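Local coordinates for XC6422 protein (Xanthomonas campestris, PDB 2FUK), which is a small, lidless serine hydrolase of the alpha/beta-hydrolase fold that probably cleaves its substrates through a serine nucleophile, at residues V35-A40 and W215-P220; I41-L46 and F75-V80; G121-L126 and G145-S150; A128-E133 and D151-A156; Q162-E167 and L187-D192. One frame throughout, in Å; residues are numbered along the deposited sequence.

How the contacts relate
Strand 38-43, near the middle of the mixed sheet, serves two contacts in succession. Its leading end meets the C-terminal tail in contact 1, which closes a loop of most of the chain and so encloses the other four; its trailing end meets the turn after the neighbouring strand 71-75 in contact 2. Contact 2 closes before the next pair opens but touches contact 3 through Cys43 and Gly121 and through Phe77 and Val124. Contacts 3 and 4 cross along the sequence, both laying the loop before strand 158-163 against helix 120-132. Last comes contact 5, which pairs strand 158-163 with 186-190, the outermost strand on that side of the sheet.

Contact 1. Residues V35-A40 and W215-P220; sequences VQPVTA and WLPATP
Gln36 holds CG anti to its own carbonyl carbon (chi1 -59°) and bends again at chi2 (-81°), which brings CD to Ala218; Val38 sets CG2 anti to its carbonyl carbon, and that branch meets Pro217. Gln36 and Val38 lead into and begin strand 38-43, a central parallel strand of the alpha/beta-hydrolase sheet, while their partners belong to the C-terminal tail that follows helix 201-212. Between Gln36 and Val38, Pro37 is the centre of an inverse gamma turn, closed by a hydrogen bond of 2.8 Å from Val38 N to Gln36 O, and both flanking residues face the tail. The amide of Gln36 is buried against the backbone of Ala218, with Gln36 CD 3.8 Å from Ala218 CB. Leu216 closes in on the same group, its CD2 4.1 Å from Gln36 CD, and goes on to touch Ile70 and Trp114, which ties the tail to the body of the domain. Nearer the surface the two proline rings slide past each other in opposite directions, Pro37 CG lying 3.8 Å from Pro217 CG. The carbon packing is tight at the strand's first residue, where Val38 CG2 comes to 3.4 Å from Pro217 CG, closer than carbons usually sit, with Pro217 CD 3.7 Å from the same methyl.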
# COMPACT_ATOMS: atom_id res chain seq x y z
N VAL A 35 3.76 -6.48 14.25
CA VAL A 35 5.00 -7.08 13.77
C VAL A 35 4.90 -8.61 13.79
O VAL A 35 4.29 -9.19 14.70
CB VAL A 35 6.19 -6.65 14.64
CG1 VAL A 35 6.04 -7.23 16.04
CG2 VAL A 35 7.49 -7.09 13.98
N GLN A 36 5.49 -9.25 12.80
CA GLN A 36 5.48 -10.70 12.69
C GLN A 36 6.89 -11.22 12.93
O GLN A 36 7.87 -10.59 12.52
CB GLN A 36 5.02 -11.12 11.30
CG GLN A 36 3.63 -10.63 10.92
CD GLN A 36 2.54 -11.49 11.51
OE1 GLN A 36 1.38 -11.07 11.60
NE2 GLN A 36 2.88 -12.71 11.89
N PRO A 37 7.00 -12.39 13.57
CA PRO A 37 8.30 -13.01 13.86
C PRO A 37 8.73 -13.75 12.60
O PRO A 37 9.05 -14.93 12.63
CB PRO A 37 7.96 -13.96 15.00
CG PRO A 37 6.58 -14.42 14.65
CD PRO A 37 5.90 -13.16 14.17
N VAL A 38 8.74 -13.01 11.49
CA VAL A 38 9.08 -13.57 10.19
C VAL A 38 9.96 -12.63 9.38
O VAL A 38 9.79 -11.41 9.42
CB VAL A 38 7.80 -13.82 9.35
CG1 VAL A 38 8.17 -14.38 7.98
CG2 VAL A 38 6.86 -14.77 10.08
N THR A 39 10.91 -13.21 8.65
CA THR A 39 11.78 -12.44 7.76
C THR A 39 11.64 -13.17 6.43
O THR A 39 11.72 -14.40 6.38
CB THR A 39 13.26 -12.46 8.19
OG1 THR A 39 13.43 -11.74 9.41
CG2 THR A 39 14.13 -11.79 7.12
N ALA A 40 11.39 -12.42 5.36
CA ALA A 40 11.23 -13.00 4.04
C ALA A 40 12.32 -12.51 3.10
O ALA A 40 12.78 -11.38 3.22
CB ALA A 40 9.86 -12.63 3.47
N TRP A 215 -1.46 -17.62 6.90
CA TRP A 215 -0.21 -18.28 7.29
C TRP A 215 0.61 -17.38 8.20
O TRP A 215 1.70 -17.76 8.63
CB TRP A 215 0.61 -18.67 6.06
CG TRP A 215 -0.11 -19.60 5.12
CD1 TRP A 215 -1.10 -20.49 5.44
CD2 TRP A 215 0.11 -19.72 3.71
NE1 TRP A 215 -1.52 -21.15 4.31
CE2 TRP A 215 -0.79 -20.70 3.24
CE3 TRP A 215 0.97 -19.10 2.80
CZ2 TRP A 215 -0.85 -21.08 1.88
CZ3 TRP A 215 0.92 -19.47 1.46
CH2 TRP A 215 0.01 -20.45 1.02
N LEU A 216 0.10 -16.19 8.50
CA LEU A 216 0.82 -15.29 9.39
C LEU A 216 0.84 -15.93 10.77
O LEU A 216 -0.21 -16.26 11.33
CB LEU A 216 0.14 -13.93 9.44
CG LEU A 216 0.17 -13.17 8.11
CD1 LEU A 216 -0.64 -11.88 8.22
CD2 LEU A 216 1.61 -12.87 7.74
N PRO A 217 2.04 -16.12 11.35
CA PRO A 217 2.11 -16.73 12.68
C PRO A 217 1.47 -15.90 13.80
O PRO A 217 0.98 -16.46 14.78
CB PRO A 217 3.61 -16.96 12.88
CG PRO A 217 4.25 -15.92 12.02
CD PRO A 217 3.39 -15.90 10.79
N ALA A 218 1.46 -14.57 13.64
CA ALA A 218 0.86 -13.69 14.64
C ALA A 218 -0.42 -13.03 14.12
O ALA A 218 -0.56 -12.80 12.92
CB ALA A 218 1.86 -12.63 15.08
N THR A 219 -1.34 -12.72 15.02
CA THR A 219 -2.61 -12.11 14.66
C THR A 219 -2.47 -10.63 14.36
O THR A 219 -2.09 -9.84 15.23
CB THR A 219 -3.63 -12.29 15.80
OG1 THR A 219 -3.75 -13.68 16.12
CG2 THR A 219 -4.98 -11.72 15.40
N PRO A 220 -2.79 -10.21 13.12
CA PRO A 220 -2.68 -8.79 12.78
C PRO A 220 -3.56 -7.91 13.67
O PRO A 220 -4.63 -8.39 14.12
CB PRO A 220 -3.11 -8.75 11.32
CG PRO A 220 -4.05 -9.91 11.20
CD PRO A 220 -3.34 -10.98 11.99
OXT PRO A 220 -3.15 -6.75 13.90

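Contact 2. Residues I41-L46 and F75-V80; sequences IVCHPL and FNFRSV
His44 supplies the hydrogen bond of this contact: its ND1 donates to Phe75 O over 3.3 Å, at a moderately bent 146°. The acceptor lies close to the imidazole plane, and the donor arrives in the carbonyl plane on a lone pair. The torsion behind this puts His44 CG between the backbone N and the carbonyl carbon (chi1 73°).

The ring contact is T-shaped. Phe77 turns an edge to one face of His44, planes 64° apart, with Phe77 CD2 3.4 Å from His44 NE2 and displaced toward the rim of the imidazole. Val80 meets that ring tip to tip, its CG2 3.8 Å from His44 NE2. All this lies where parallel strands 38-43 and 71-75 end in loops; in alpha/beta hydrolases the loop after the first of these usually borders the oxyanion hole, and Cys43 here touches the probable nucleophile elbow.

Sulfur and apolar contacts fill the strand side. Cys43 SG stands 4.0 Å from Phe75 CE2 and 3.9 Å from Phe77 CZ, oblique to both rings. Farther back, Ile41 CG2 comes to the edge of the Phe75 ring, 3.6 Å from Phe75 CE2. Phe75 N is buried here without a partner in the model.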
# COMPACT_ATOMS: atom_id res chain seq x y z
N ILE A 41 12.74 -13.38 2.20
CA ILE A 41 13.75 -13.03 1.20
C ILE A 41 13.04 -13.09 -0.14
O ILE A 41 12.34 -14.06 -0.43
CB ILE A 41 14.93 -14.03 1.19
CG1 ILE A 41 15.63 -14.03 2.54
CG2 ILE A 41 15.94 -13.63 0.11
CD1 ILE A 41 16.68 -15.11 2.69
N VAL A 42 13.21 -12.05 -0.95
CA VAL A 42 12.57 -11.98 -2.27
C VAL A 42 13.64 -12.01 -3.36
O VAL A 42 14.53 -11.16 -3.39
CB VAL A 42 11.74 -10.67 -2.41
CG1 VAL A 42 11.06 -10.63 -3.77
CG2 VAL A 42 10.71 -10.59 -1.29
N CYS A 43 13.53 -13.00 -4.25
CA CYS A 43 14.50 -13.18 -5.34
C CYS A 43 14.03 -12.53 -6.65
O CYS A 43 12.85 -12.62 -7.00
CB CYS A 43 14.76 -14.67 -5.57
SG CYS A 43 15.40 -15.55 -4.10
N HIS A 44 14.97 -11.92 -7.37
CA HIS A 44 14.67 -11.22 -8.61
C HIS A 44 14.72 -12.07 -9.90
O HIS A 44 15.24 -13.19 -9.90
CB HIS A 44 15.58 -9.99 -8.74
CG HIS A 44 17.01 -10.31 -9.07
ND1 HIS A 44 18.05 -10.10 -8.19
CD2 HIS A 44 17.57 -10.81 -10.19
CE1 HIS A 44 19.19 -10.45 -8.76
NE2 HIS A 44 18.93 -10.88 -9.98
N PRO A 45 14.18 -11.53 -11.00
CA PRO A 45 14.15 -12.21 -12.30
C PRO A 45 15.48 -12.25 -13.05
O PRO A 45 16.47 -11.68 -12.59
CB PRO A 45 13.04 -11.47 -13.05
CG PRO A 45 13.19 -10.08 -12.54
CD PRO A 45 13.37 -10.30 -11.05
N LEU A 46 15.49 -12.90 -14.21
CA LEU A 46 16.71 -13.04 -15.00
C LEU A 46 17.72 -11.92 -14.94
O LEU A 46 17.44 -10.77 -15.31
CB LEU A 46 16.41 -13.35 -16.47
CG LEU A 46 16.54 -14.83 -16.84
CD1 LEU A 46 17.82 -15.43 -16.25
CD2 LEU A 46 15.34 -15.58 -16.34
N PHE A 75 18.04 -8.91 -2.55
CA PHE A 75 19.46 -9.00 -2.85
C PHE A 75 19.69 -9.27 -4.33
O PHE A 75 18.81 -9.76 -5.04
CB PHE A 75 20.12 -10.11 -1.99
CG PHE A 75 19.83 -11.51 -2.47
CD1 PHE A 75 20.75 -12.18 -3.28
CD2 PHE A 75 18.67 -12.17 -2.09
CE1 PHE A 75 20.50 -13.49 -3.70
CE2 PHE A 75 18.41 -13.47 -2.50
CZ PHE A 75 19.33 -14.14 -3.31
N ASN A 76 20.89 -8.92 -4.79
CA ASN A 76 21.25 -9.13 -6.17
C ASN A 76 22.00 -10.45 -6.32
O ASN A 76 22.94 -10.72 -5.58
CB ASN A 76 22.13 -7.99 -6.69
CG ASN A 76 21.33 -6.75 -7.01
OD1 ASN A 76 20.16 -6.83 -7.35
ND2 ASN A 76 21.97 -5.58 -6.93
N PHE A 77 21.56 -11.28 -7.27
CA PHE A 77 22.24 -12.54 -7.54
C PHE A 77 23.60 -12.18 -8.13
O PHE A 77 23.82 -11.05 -8.57
CB PHE A 77 21.46 -13.36 -8.57
CG PHE A 77 20.27 -14.09 -8.00
CD1 PHE A 77 20.42 -14.99 -6.95
CD2 PHE A 77 19.00 -13.91 -8.55
CE1 PHE A 77 19.31 -15.70 -6.45
CE2 PHE A 77 17.90 -14.61 -8.06
CZ PHE A 77 18.05 -15.51 -7.01
N ARG A 78 24.52 -13.14 -8.14
CA ARG A 78 25.84 -12.90 -8.69
C ARG A 78 25.75 -12.25 -10.08
O ARG A 78 24.85 -12.56 -10.87
CB ARG A 78 26.60 -14.23 -8.79
CG ARG A 78 25.93 -15.26 -9.67
CD ARG A 78 26.62 -16.61 -9.56
NE ARG A 78 26.66 -17.10 -8.19
CZ ARG A 78 27.34 -18.17 -7.81
NH1 ARG A 78 28.04 -18.85 -8.70
NH2 ARG A 78 27.33 -18.55 -6.54
N SER A 79 26.69 -11.34 -10.36
CA SER A 79 26.79 -10.62 -11.63
C SER A 79 25.85 -9.43 -11.80
O SER A 79 26.01 -8.65 -12.73
CB SER A 79 26.60 -11.57 -12.83
OG SER A 79 25.23 -11.69 -13.19
N VAL A 80 24.88 -9.28 -10.90
CA VAL A 80 23.93 -8.17 -10.98
C VAL A 80 24.35 -7.03 -10.04
O VAL A 80 24.78 -7.27 -8.91
CB VAL A 80 22.50 -8.64 -10.65
CG1 VAL A 80 21.55 -7.46 -10.60
CG2 VAL A 80 22.04 -9.64 -11.70

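Contact 3. Residues G121-L126 and G145-S150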
# COMPACT_ATOMS: atom_id res chain seq x y z
N GLY A 121 13.60 -15.83 -10.31
CA GLY A 121 13.72 -15.85 -8.86
C GLY A 121 12.81 -16.89 -8.22
O GLY A 121 13.08 -17.37 -7.12
N ALA A 122 11.72 -17.22 -8.90
CA ALA A 122 10.79 -18.23 -8.39
C ALA A 122 11.43 -19.60 -8.62
O ALA A 122 11.27 -20.51 -7.80
CB ALA A 122 9.45 -18.13 -9.12
N TYR A 123 12.14 -19.74 -9.73
CA TYR A 123 12.81 -21.00 -10.03
C TYR A 123 13.89 -21.25 -8.97
O TYR A 123 13.96 -22.34 -8.41
CB TYR A 123 13.45 -20.95 -11.42
CG TYR A 123 14.45 -22.06 -11.70
CD1 TYR A 123 14.05 -23.39 -11.79
CD2 TYR A 123 15.80 -21.76 -11.90
CE1 TYR A 123 14.97 -24.41 -12.07
CE2 TYR A 123 16.72 -22.77 -12.18
CZ TYR A 123 16.30 -24.09 -12.27
OH TYR A 123 17.21 -25.09 -12.56
N VAL A 124 14.71 -20.24 -8.69
CA VAL A 124 15.78 -20.40 -7.71
C VAL A 124 15.27 -20.68 -6.30
O VAL A 124 15.81 -21.54 -5.60
CB VAL A 124 16.70 -19.15 -7.67
CG1 VAL A 124 17.75 -19.30 -6.57
CG2 VAL A 124 17.40 -18.99 -9.01
N SER A 125 14.23 -19.97 -5.87
CA SER A 125 13.71 -20.21 -4.53
C SER A 125 13.01 -21.55 -4.40
O SER A 125 13.10 -22.20 -3.37
CB SER A 125 12.79 -19.06 -4.08
OG SER A 125 11.75 -18.80 -5.00
N LEU A 126 12.32 -21.99 -5.46
CA LEU A 126 11.64 -23.28 -5.42
C LEU A 126 12.68 -24.41 -5.37
O LEU A 126 12.55 -25.35 -4.58
CB LEU A 126 10.74 -23.45 -6.65
CG LEU A 126 10.00 -24.79 -6.75
CD1 LEU A 126 9.12 -24.99 -5.53
CD2 LEU A 126 9.16 -24.82 -8.02
N GLY A 145 8.15 -24.70 -18.19
CA GLY A 145 8.36 -24.81 -19.62
C GLY A 145 9.76 -24.40 -20.04
O GLY A 145 10.18 -24.74 -21.15
N ARG A 146 10.49 -23.68 -19.19
CA ARG A 146 11.84 -23.25 -19.53
C ARG A 146 12.92 -23.77 -18.56
O ARG A 146 14.06 -24.00 -18.96
CB ARG A 146 11.90 -21.73 -19.61
CG ARG A 146 13.00 -21.17 -20.52
CD ARG A 146 12.83 -21.67 -21.96
NE ARG A 146 11.53 -21.28 -22.50
CZ ARG A 146 11.05 -21.69 -23.67
NH1 ARG A 146 11.76 -22.52 -24.44
NH2 ARG A 146 9.85 -21.28 -24.08
N TRP A 147 12.54 -23.96 -17.30
CA TRP A 147 13.46 -24.46 -16.27
C TRP A 147 12.96 -25.79 -15.72
O TRP A 147 11.77 -26.13 -15.84
CB TRP A 147 13.59 -23.45 -15.13
CG TRP A 147 14.15 -22.12 -15.54
CD1 TRP A 147 13.45 -20.97 -15.77
CD2 TRP A 147 15.53 -21.80 -15.76
NE1 TRP A 147 14.31 -19.95 -16.11
CE2 TRP A 147 15.59 -20.43 -16.12
CE3 TRP A 147 16.72 -22.54 -15.69
CZ2 TRP A 147 16.80 -19.79 -16.41
CZ3 TRP A 147 17.92 -21.89 -15.98
CH2 TRP A 147 17.95 -20.53 -16.34
N ASP A 148 13.85 -26.55 -15.08
CA ASP A 148 13.48 -27.84 -14.53
C ASP A 148 12.98 -27.76 -13.09
O ASP A 148 13.74 -27.39 -12.19
CB ASP A 148 14.66 -28.80 -14.61
CG ASP A 148 14.39 -30.10 -13.91
OD1 ASP A 148 13.31 -30.70 -14.17
OD2 ASP A 148 15.24 -30.53 -13.10
N PHE A 149 11.71 -28.12 -12.88
CA PHE A 149 11.08 -28.10 -11.55
C PHE A 149 10.93 -29.49 -10.96
O PHE A 149 10.20 -29.68 -9.98
CB PHE A 149 9.69 -27.46 -11.63
CG PHE A 149 9.69 -26.00 -12.00
CD1 PHE A 149 8.52 -25.39 -12.42
CD2 PHE A 149 10.86 -25.24 -11.94
CE1 PHE A 149 8.49 -24.04 -12.78
CE2 PHE A 149 10.84 -23.88 -12.31
CZ PHE A 149 9.66 -23.29 -12.73
N SER A 150 11.59 -30.48 -11.54
CA SER A 150 11.49 -31.84 -11.04
C SER A 150 12.26 -32.03 -9.74
O SER A 150 13.26 -31.36 -9.48
CB SER A 150 11.96 -32.85 -12.09
OG SER A 150 13.28 -32.59 -12.51
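Tyr123 is the bump of this contact: its ring projects from helix 120-132 into a notch whose floor and walls come from the loop 145-150. With CG anti to the backbone N (chi1 166°), the phenol leaves the helix toward that loop. One face of it is covered by Trp147. Trp147 CB sits over this face, 3.4 Å from Tyr123 CD1, as a CH-pi contact, and the indole continues the cover as an offset face-to-face stack, the five-membered ring tilted 21° from the phenol with centroids 4.4 Å apart. Farther out, Trp147 CE3 rests 3.5 Å from Tyr123 CE2.

The edge of the phenol is walled too. Asp148 O lies in its plane 3.2 Å from Tyr123 CE1, and Phe149 meets it rim to rim, Phe149 CE2 3.3 Å from Tyr123 CD1. Together the three rings make an aromatic cluster beside the first turns of the helix that follows the probable nucleophile elbow of this alpha/beta hydrolase, with Trp147 near, though not touching, the likely catalytic triad. Phe149 itself fills the next hollow along: Leu126 CD2 covers one of its faces, 4.2 Å from Phe149 CG, while Trp147 O lies over the opposite one. An Asx turn shapes the loop's far end, where Asp148 OD1 accepts from Ser150 N at 3.2 Å, and Arg127 NH1 donates to both Asp148 O and Ser150 O.

Contact 4. Residues A128-E133 and D151-A156; sequences AAAALE and DVQPPA
Ala129 and Ala130 meet Gln153, Pro154 and Pro155 in a small surface contact, largely van der Waals in character, between the last turn of helix 120-132 and the extended loop that leads toward strand 158-163. Small side chains let the backbones come close, with Ala130 CA 4.9 Å from Gln153 CA. The Ala129 methyl faces the loop backbone: its CB is 3.7 Å from Gln153 O, 3.9 Å from Pro154 CA and, more loosely, 4.4 Å from Pro155 CD. One residue on, Ala130 is flanked by the Gln153 side chain. Gln153 CG is anti to its carbonyl carbon (chi1 -67°) and the chain runs extended from there, so that the side chain touches at both ends: CB lies 4.0 Å from Ala130 CB, and NE2 lies 3.5 Å from that same CB.

The two prolines also touch the sheet. Pro154 packs on Leu126 and on Leu137 of strand 136-140, Pro155 also on Leu137, while Ala128 and Leu132 pack against helix 92-107. Glu133 N still bonds back to Ala129 O at 2.8 Å, but Glu133 itself has positive phi and leaves the helix, its end further held by Arg105 donating to Leu132 O. This is the helix that follows the probable nucleophile elbow in the alpha/beta-hydrolase fold, here covered near its C-terminal end by the loop leading to strand 158-163.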
# COMPACT_ATOMS: atom_id res chain seq x y z
N ALA A 128 15.61 -24.19 -4.24
CA ALA A 128 16.31 -24.11 -2.97
C ALA A 128 15.44 -24.45 -1.76
O ALA A 128 15.93 -24.54 -0.64
CB ALA A 128 16.92 -22.72 -2.79
N ALA A 129 14.14 -24.65 -2.00
CA ALA A 129 13.22 -24.95 -0.90
C ALA A 129 13.60 -26.18 -0.07
O ALA A 129 13.54 -26.13 1.15
CB ALA A 129 11.80 -25.11 -1.45
N ALA A 130 14.00 -27.26 -0.73
CA ALA A 130 14.36 -28.48 -0.01
C ALA A 130 15.47 -28.22 1.01
O ALA A 130 15.37 -28.63 2.16
CB ALA A 130 14.81 -29.56 -0.98
N ALA A 131 16.51 -27.53 0.57
CA ALA A 131 17.64 -27.24 1.44
C ALA A 131 17.37 -26.17 2.50
O ALA A 131 17.85 -26.28 3.63
CB ALA A 131 18.85 -26.84 0.60
N LEU A 132 16.60 -25.14 2.16
CA LEU A 132 16.33 -24.05 3.09
C LEU A 132 15.11 -24.17 3.99
O LEU A 132 14.96 -23.40 4.94
CB LEU A 132 16.29 -22.74 2.30
CG LEU A 132 17.57 -22.45 1.51
CD1 LEU A 132 17.43 -21.11 0.78
CD2 LEU A 132 18.77 -22.43 2.45
N GLU A 133 14.24 -25.13 3.70
CA GLU A 133 13.04 -25.39 4.48
C GLU A 133 12.27 -24.15 4.97
O GLU A 133 12.10 -23.94 6.18
CB GLU A 133 13.39 -26.27 5.68
CG GLU A 133 14.11 -27.56 5.31
CD GLU A 133 14.30 -28.48 6.50
OE1 GLU A 133 15.23 -29.33 6.46
OE2 GLU A 133 13.51 -28.38 7.48
N ASP A 151 11.79 -32.95 -8.91
CA ASP A 151 12.43 -33.25 -7.64
C ASP A 151 12.62 -32.01 -6.75
O ASP A 151 13.70 -31.79 -6.19
CB ASP A 151 13.78 -33.93 -7.88
CG ASP A 151 14.30 -34.66 -6.64
OD1 ASP A 151 15.37 -35.30 -6.71
OD2 ASP A 151 13.62 -34.60 -5.59
N VAL A 152 11.58 -31.20 -6.63
CA VAL A 152 11.60 -30.03 -5.76
C VAL A 152 10.73 -30.37 -4.56
O VAL A 152 9.81 -31.19 -4.66
CB VAL A 152 11.04 -28.78 -6.47
CG1 VAL A 152 10.85 -27.66 -5.47
CG2 VAL A 152 11.99 -28.32 -7.56
N GLN A 153 11.03 -29.76 -3.41
CA GLN A 153 10.26 -30.03 -2.20
C GLN A 153 9.82 -28.76 -1.49
O GLN A 153 10.36 -28.38 -0.44
CB GLN A 153 11.09 -30.92 -1.26
CG GLN A 153 11.29 -32.32 -1.82
CD GLN A 153 12.44 -33.06 -1.17
OE1 GLN A 153 12.77 -34.18 -1.58
NE2 GLN A 153 13.05 -32.45 -0.16
N PRO A 154 8.80 -28.09 -2.05
CA PRO A 154 8.28 -26.86 -1.45
C PRO A 154 7.58 -27.14 -0.14
O PRO A 154 7.21 -28.28 0.16
CB PRO A 154 7.32 -26.35 -2.52
CG PRO A 154 6.78 -27.61 -3.08
CD PRO A 154 8.02 -28.45 -3.24
N PRO A 155 7.38 -26.10 0.68
CA PRO A 155 6.71 -26.29 1.96
C PRO A 155 5.22 -26.47 1.69
O PRO A 155 4.74 -26.19 0.59
CB PRO A 155 7.01 -24.99 2.70
CG PRO A 155 7.05 -23.98 1.58
CD PRO A 155 7.83 -24.70 0.51
N ALA A 156 4.49 -26.93 2.70
CA ALA A 156 3.06 -27.14 2.58
C ALA A 156 2.34 -25.84 2.25
O ALA A 156 1.38 -25.83 1.49
CB ALA A 156 2.51 -27.71 3.88

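Contact 5. Residues Q162-E167 and L187-D192; sequences QGDADE and LVRMPD
Asp164, Gln162 and Arg189 bury the most surface here, and Asp164 leads. Its OD1 takes two nitrogens of Arg189 side-on: NE at 2.8 Å in a fairly straight bond (162°) that uses the syn lone pair, and NH2 at 3.2 Å, less well aligned. OD1 lies in the guanidinium plane, yet the carboxylate plane is turned 67° from it; the further bond from Arg189 NH2 to Asp164 OD2 is weak. OD2 is also hydrogen-bonded to the hydroxyl of Tyr175, on helix 171-178, so the carboxylate has a partner on the connecting helix as well as on the edge strand. Arg189 reaches it by bending at chi3 (54°), which brings NE back to the aspartate.

Gln162 contributes mainly through its backbone. Its N donates to Val188 O at 2.9 Å and its O accepts from Met190 N at 2.9 Å, and the parallel pairing carries on as Asp164 N donates to Met190 O at 2.8 Å. These bonds join the two strands of the beta-alpha-beta unit formed by strand 158-163, helix 171-178 and strand 186-190, the last being the outermost strand on this side of the sheet. The end of the Gln162 side chain leads away from Arg189, to Val174 and Tyr175 of the connecting helix. Past the paired residues Ala165 CB packs 3.8 Å from Asp192 C, and the chain turns to Asp166, whose OD2 hydrogen-bonds His195 ND1 in what is probably the catalytic triad.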
# COMPACT_ATOMS: atom_id res chain seq x y z
N GLN A 162 0.00 -16.14 -11.04
CA GLN A 162 0.33 -16.12 -12.46
C GLN A 162 -0.53 -15.19 -13.29
O GLN A 162 -1.76 -15.21 -13.20
CB GLN A 162 0.20 -17.54 -13.02
CG GLN A 162 0.41 -17.64 -14.52
CD GLN A 162 1.83 -17.32 -14.92
OE1 GLN A 162 2.08 -16.58 -15.87
NE2 GLN A 162 2.78 -17.89 -14.19
N GLY A 163 0.11 -14.36 -14.11
CA GLY A 163 -0.64 -13.48 -14.98
C GLY A 163 -1.14 -14.32 -16.14
O GLY A 163 -0.37 -15.05 -16.75
N ASP A 164 -2.43 -14.24 -16.44
CA ASP A 164 -2.99 -15.05 -17.52
C ASP A 164 -2.76 -14.54 -18.94
O ASP A 164 -3.23 -15.15 -19.90
CB ASP A 164 -4.47 -15.30 -17.28
CG ASP A 164 -4.75 -16.71 -16.81
OD1 ASP A 164 -5.66 -16.89 -15.99
OD2 ASP A 164 -4.05 -17.64 -17.28
N ALA A 165 -2.04 -13.43 -19.07
CA ALA A 165 -1.72 -12.86 -20.37
C ALA A 165 -0.20 -12.69 -20.44
O ALA A 165 0.32 -11.81 -21.13
CB ALA A 165 -2.41 -11.52 -20.56
N ASP A 166 0.51 -13.56 -19.72
CA ASP A 166 1.97 -13.57 -19.67
C ASP A 166 2.51 -13.99 -21.04
O ASP A 166 2.18 -15.06 -21.54
CB ASP A 166 2.42 -14.57 -18.59
CG ASP A 166 3.88 -14.39 -18.19
OD1 ASP A 166 4.80 -14.11 -18.99
OD2 ASP A 166 4.06 -14.54 -16.96
N GLU A 167 3.36 -13.15 -21.64
CA GLU A 167 3.94 -13.40 -22.96
C GLU A 167 5.27 -14.14 -22.90
O GLU A 167 5.73 -14.70 -23.89
CB GLU A 167 4.15 -12.07 -23.70
CG GLU A 167 4.83 -12.16 -25.07
CD GLU A 167 3.90 -12.70 -26.13
OE1 GLU A 167 2.67 -12.66 -25.91
OE2 GLU A 167 4.41 -13.15 -27.19
N LEU A 187 -3.34 -21.15 -5.90
CA LEU A 187 -3.06 -20.52 -7.18
C LEU A 187 -3.98 -19.33 -7.44
O LEU A 187 -5.19 -19.42 -7.29
CB LEU A 187 -3.22 -21.54 -8.31
CG LEU A 187 -3.15 -20.97 -9.74
CD1 LEU A 187 -1.78 -20.37 -9.99
CD2 LEU A 187 -3.45 -22.07 -10.74
N VAL A 188 -3.39 -18.21 -7.83
CA VAL A 188 -4.18 -17.04 -8.17
C VAL A 188 -3.86 -16.70 -9.61
O VAL A 188 -2.72 -16.39 -9.95
CB VAL A 188 -3.84 -15.82 -7.28
CG1 VAL A 188 -4.54 -14.57 -7.82
CG2 VAL A 188 -4.28 -16.07 -5.86
N ARG A 189 -4.87 -16.83 -10.47
CA ARG A 189 -4.72 -16.51 -11.88
C ARG A 189 -5.26 -15.10 -12.05
O ARG A 189 -6.43 -14.83 -11.74
CB ARG A 189 -5.51 -17.51 -12.73
CG ARG A 189 -4.92 -18.90 -12.71
CD ARG A 189 -5.75 -19.90 -13.50
NE ARG A 189 -5.99 -19.45 -14.87
CZ ARG A 189 -6.48 -20.23 -15.83
NH1 ARG A 189 -6.79 -21.50 -15.57
NH2 ARG A 189 -6.67 -19.74 -17.05
N MET A 190 -4.41 -14.20 -12.53
CA MET A 190 -4.80 -12.82 -12.72
C MET A 190 -5.13 -12.58 -14.19
O MET A 190 -4.27 -12.67 -15.06
CB MET A 190 -3.67 -11.89 -12.23
CG MET A 190 -3.40 -12.03 -10.73
SD MET A 190 -2.10 -10.92 -10.11
CE MET A 190 -2.76 -9.38 -10.81
N PRO A 191 -6.40 -12.30 -14.49
CA PRO A 191 -6.80 -12.06 -15.87
C PRO A 191 -6.15 -10.84 -16.52
O PRO A 191 -5.87 -9.85 -15.85
CB PRO A 191 -8.32 -11.94 -15.77
CG PRO A 191 -8.52 -11.34 -14.44
CD PRO A 191 -7.54 -12.12 -13.57
N ASP A 192 -5.92 -10.95 -17.83
CA ASP A 192 -5.34 -9.90 -18.65
C ASP A 192 -4.11 -9.25 -18.03
O ASP A 192 -3.87 -8.05 -18.20
CB ASP A 192 -6.39 -8.83 -18.95
CG ASP A 192 -7.67 -9.42 -19.51
OD1 ASP A 192 -7.60 -10.32 -20.38
OD2 ASP A 192 -8.76 -8.99 -19.09